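Local coordinates for putative exported protein (Bacteroides fragilis NCTC 9343, PDB 3IEE) that is of unknown function but is probably an exported, lipid-anchored protein built mainly of alpha helices, at residues P167-S179 / V220-L234. Numbering follows the deposited sequence.
Sequences PLKAQIMSVRKMS and VNGHEGEMKSYQAFL. With EDO (1,2-ethanediol), chain B.
Gln171 sets its CG over one face of the Tyr230 ring, a CH-pi contact 3.9 Å from the centroid and 15° off the normal, with its amide steep to the ring, while CG of Leu234 backs the opposite face. At the rim of the same ring, Val175 CG2 lies in plane and Tyr230 OH donates a 2.7 Å hydrogen bond to Ser174 OG. Ser174 OG in turn donates a hydrogen bond to Gln171 O, which also accepts Val175 N; chi1 of 67° swings OG between the backbone N and carbonyl carbon, within reach of both partners. Val175 also lays CG1 over a face of Phe233, and the selenomethionine methyl Met178 CE meets that ring at its edge. Segments 169-179 and 224-234, from helices 169-189 and 224-247 of the C-terminal helical bundle, run 29° from parallel, axes 11.1 Å apart; helix 197-215 packs on Met178 and Tyr230. Toward the N-terminal ends, Leu168 CD2 touches both Val220 CB (3.6 Å) and the selenomethionine methyl Met227 CE, the latter at a tight 3.5 Å. Beyond it the packing thins toward solvent: exposed Pro167 touches His223 chiefly through CG, 3.5 Å from His223 NE2, and His223 ND1 bonds back to Asn221 O in the type II turn from Val220 to His223 that leads into helix 224-247.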
# COMPACT_ATOMS: atom_id res chain seq x y z
N PRO A 167 9.38 13.92 24.00
CA PRO A 167 8.55 15.13 23.99
C PRO A 167 7.86 15.40 22.64
O PRO A 167 6.91 16.17 22.60
CB PRO A 167 9.55 16.26 24.31
CG PRO A 167 10.87 15.72 23.98
CD PRO A 167 10.80 14.22 24.21
N LEU A 168 8.35 14.77 21.57
CA LEU A 168 7.73 14.90 20.24
C LEU A 168 6.91 13.69 19.80
O LEU A 168 6.63 13.53 18.60
CB LEU A 168 8.79 15.18 19.20
CG LEU A 168 9.68 16.40 19.44
CD1 LEU A 168 10.73 16.44 18.39
CD2 LEU A 168 8.85 17.69 19.47
N LYS A 169 6.45 12.88 20.75
CA LYS A 169 5.63 11.70 20.45
C LYS A 169 4.46 12.03 19.52
O LYS A 169 4.28 11.36 18.53
CB LYS A 169 5.14 11.10 21.76
CG LYS A 169 4.05 10.03 21.63
CD LYS A 169 3.76 9.41 22.98
CE LYS A 169 2.80 10.20 23.82
NZ LYS A 169 3.24 10.10 25.27
N ALA A 170 3.66 13.05 19.85
CA ALA A 170 2.49 13.37 18.99
C ALA A 170 2.89 13.68 17.55
O ALA A 170 2.25 13.21 16.56
CB ALA A 170 1.64 14.54 19.57
N GLN A 171 3.94 14.48 17.40
CA GLN A 171 4.42 14.88 16.07
C GLN A 171 4.94 13.65 15.31
O GLN A 171 4.58 13.39 14.15
CB GLN A 171 5.49 15.98 16.19
CG GLN A 171 4.97 17.33 16.74
CD GLN A 171 4.69 17.36 18.22
OE1 GLN A 171 5.08 16.45 18.96
NE2 GLN A 171 4.06 18.46 18.70
N ILE A 172 5.78 12.85 15.97
CA ILE A 172 6.32 11.62 15.37
C ILE A 172 5.18 10.68 14.89
O ILE A 172 5.18 10.17 13.75
CB ILE A 172 7.29 10.90 16.36
CG1 ILE A 172 8.51 11.76 16.67
CG2 ILE A 172 7.75 9.54 15.76
CD1 ILE A 172 9.30 11.32 17.94
N MSE A 173 4.20 10.47 15.76
CA MSE A 173 3.07 9.62 15.44
C MSE A 173 2.23 10.14 14.28
O MSE A 173 1.83 9.35 13.38
CB MSE A 173 2.25 9.34 16.71
CG MSE A 173 3.04 8.45 17.71
SE MSE A 173 1.99 8.07 19.31
CE MSE A 173 0.65 6.92 18.48
N SER A 174 2.03 11.48 14.22
CA SER A 174 1.33 12.10 13.13
C SER A 174 2.05 11.87 11.80
O SER A 174 1.39 11.59 10.80
CB SER A 174 1.15 13.62 13.30
OG SER A 174 2.40 14.28 13.23
N VAL A 175 3.36 12.02 11.76
CA VAL A 175 4.11 11.76 10.54
C VAL A 175 3.96 10.30 10.09
O VAL A 175 3.73 10.01 8.89
CB VAL A 175 5.63 12.09 10.70
CG1 VAL A 175 6.42 11.66 9.43
CG2 VAL A 175 5.86 13.60 11.03
N ARG A 176 4.09 9.37 11.04
CA ARG A 176 3.98 7.96 10.68
C ARG A 176 2.57 7.63 10.19
O ARG A 176 2.42 6.96 9.22
CB ARG A 176 4.38 7.07 11.86
CG ARG A 176 5.81 7.29 12.33
CD ARG A 176 6.13 6.56 13.65
NE ARG A 176 6.08 5.07 13.51
CZ ARG A 176 7.11 4.28 13.19
NH1 ARG A 176 8.29 4.77 12.92
NH2 ARG A 176 6.97 2.96 13.14
N LYS A 177 1.56 8.21 10.81
CA LYS A 177 0.17 7.94 10.46
C LYS A 177 -0.13 8.49 9.07
O LYS A 177 -0.65 7.80 8.18
CB LYS A 177 -0.79 8.53 11.47
CG LYS A 177 -2.24 8.23 11.16
CD LYS A 177 -2.54 6.77 11.26
CE LYS A 177 -4.05 6.48 11.21
NZ LYS A 177 -4.65 6.75 12.56
N MSE A 178 0.21 9.76 8.85
CA MSE A 178 -0.07 10.38 7.55
C MSE A 178 0.74 9.79 6.41
O MSE A 178 0.27 9.68 5.27
CB MSE A 178 0.16 11.86 7.66
CG MSE A 178 -0.94 12.47 8.51
SE MSE A 178 -0.95 14.46 8.46
CE MSE A 178 0.25 14.71 9.81
N SER A 179 1.96 9.38 6.69
CA SER A 179 2.76 8.72 5.65
C SER A 179 2.08 7.41 5.21
O SER A 179 2.04 7.07 4.01
CB SER A 179 4.16 8.47 6.18
OG SER A 179 4.84 9.70 6.39
N VAL A 220 6.62 22.60 20.44
CA VAL A 220 7.40 22.00 21.51
C VAL A 220 8.73 22.78 21.59
O VAL A 220 9.52 22.80 20.64
CB VAL A 220 7.62 20.52 21.31
CG1 VAL A 220 8.39 19.95 22.50
CG2 VAL A 220 6.27 19.81 21.16
N ASN A 221 8.93 23.41 22.73
CA ASN A 221 10.09 24.24 23.03
C ASN A 221 11.39 23.42 22.98
O ASN A 221 11.39 22.26 23.37
CB ASN A 221 9.86 24.85 24.43
CG ASN A 221 10.84 25.94 24.78
OD1 ASN A 221 10.93 26.96 24.09
ND2 ASN A 221 11.55 25.76 25.88
N GLY A 222 12.49 24.02 22.50
CA GLY A 222 13.79 23.36 22.46
C GLY A 222 14.04 22.31 21.40
O GLY A 222 14.96 21.49 21.52
N HIS A 223 13.21 22.33 20.36
CA HIS A 223 13.30 21.42 19.23
C HIS A 223 13.04 22.21 17.94
O HIS A 223 12.15 21.86 17.13
CB HIS A 223 12.25 20.32 19.37
CG HIS A 223 12.43 19.47 20.59
ND1 HIS A 223 12.01 19.87 21.85
CD2 HIS A 223 12.97 18.25 20.74
CE1 HIS A 223 12.27 18.90 22.71
NE2 HIS A 223 12.88 17.92 22.07
N GLU A 224 13.90 23.20 17.72
CA GLU A 224 13.71 24.18 16.67
C GLU A 224 13.82 23.57 15.27
O GLU A 224 13.02 23.88 14.38
CB GLU A 224 14.73 25.31 16.86
CG GLU A 224 14.49 26.14 18.14
CD GLU A 224 15.09 25.55 19.45
OE1 GLU A 224 15.81 24.51 19.44
OE2 GLU A 224 14.83 26.16 20.51
N GLY A 225 14.81 22.70 15.08
CA GLY A 225 15.00 21.95 13.82
C GLY A 225 13.85 21.00 13.51
O GLY A 225 13.35 20.95 12.38
N GLU A 226 13.43 20.26 14.53
CA GLU A 226 12.36 19.28 14.40
C GLU A 226 11.04 19.98 14.09
O GLU A 226 10.26 19.50 13.26
CB GLU A 226 12.24 18.45 15.69
CG GLU A 226 13.43 17.53 15.97
CD GLU A 226 14.60 18.18 16.72
OE1 GLU A 226 14.59 19.39 17.03
OE2 GLU A 226 15.57 17.43 16.99
N MSE A 227 10.81 21.13 14.72
CA MSE A 227 9.62 21.91 14.44
C MSE A 227 9.59 22.38 12.98
O MSE A 227 8.58 22.26 12.30
CB MSE A 227 9.47 23.09 15.39
CG MSE A 227 9.11 22.71 16.83
SE MSE A 227 7.41 21.79 17.01
CE MSE A 227 7.96 20.09 17.11
N LYS A 228 10.72 22.85 12.48
CA LYS A 228 10.78 23.31 11.12
C LYS A 228 10.52 22.15 10.15
O LYS A 228 9.73 22.32 9.21
CB LYS A 228 12.13 24.00 10.85
CG LYS A 228 12.26 25.40 11.42
CD LYS A 228 13.55 26.08 10.90
CE LYS A 228 14.21 27.04 11.93
NZ LYS A 228 14.89 28.25 11.30
N SER A 229 11.20 21.03 10.40
CA SER A 229 11.03 19.81 9.63
C SER A 229 9.55 19.40 9.60
O SER A 229 8.99 19.18 8.51
CB SER A 229 11.87 18.68 10.24
OG SER A 229 11.86 17.55 9.40
N TYR A 230 8.95 19.34 10.78
CA TYR A 230 7.56 18.89 10.96
C TYR A 230 6.60 19.79 10.17
O TYR A 230 5.79 19.32 9.39
CB TYR A 230 7.21 18.86 12.43
CG TYR A 230 5.82 18.34 12.68
CD1 TYR A 230 5.44 17.03 12.30
CD2 TYR A 230 4.87 19.15 13.26
CE1 TYR A 230 4.18 16.60 12.49
CE2 TYR A 230 3.59 18.70 13.48
CZ TYR A 230 3.25 17.44 13.13
OH TYR A 230 2.00 16.98 13.33
N GLN A 231 6.74 21.10 10.31
CA GLN A 231 5.84 22.02 9.60
C GLN A 231 6.05 21.96 8.06
O GLN A 231 5.10 22.08 7.32
CB GLN A 231 5.92 23.42 10.17
CG GLN A 231 5.52 23.49 11.63
CD GLN A 231 5.27 24.90 12.08
OE1 GLN A 231 5.82 25.86 11.48
NE2 GLN A 231 4.46 25.05 13.14
N ALA A 232 7.29 21.72 7.59
CA ALA A 232 7.53 21.47 6.15
C ALA A 232 6.79 20.21 5.68
O ALA A 232 6.15 20.23 4.61
CB ALA A 232 9.05 21.32 5.88
N PHE A 233 6.80 19.17 6.51
CA PHE A 233 6.07 17.93 6.21
C PHE A 233 4.58 18.24 6.08
O PHE A 233 3.94 17.86 5.09
CB PHE A 233 6.30 16.87 7.28
CG PHE A 233 5.44 15.65 7.14
CD1 PHE A 233 5.73 14.68 6.18
CD2 PHE A 233 4.35 15.44 7.99
CE1 PHE A 233 4.94 13.56 6.03
CE2 PHE A 233 3.59 14.34 7.85
CZ PHE A 233 3.89 13.39 6.88
N LEU A 234 4.02 18.98 7.06
CA LEU A 234 2.59 19.31 7.03
C LEU A 234 2.20 20.08 5.75
O LEU A 234 1.14 19.86 5.17
CB LEU A 234 2.20 20.13 8.25
CG LEU A 234 2.26 19.47 9.62
CD1 LEU A 234 1.61 20.33 10.70
CD2 LEU A 234 1.65 18.09 9.55
C1 EDO B . 3.70 2.90 11.12
O1 EDO B . 5.01 3.39 10.89
C2 EDO B . 3.71 1.74 12.12
O2 EDO B . 4.27 2.03 13.41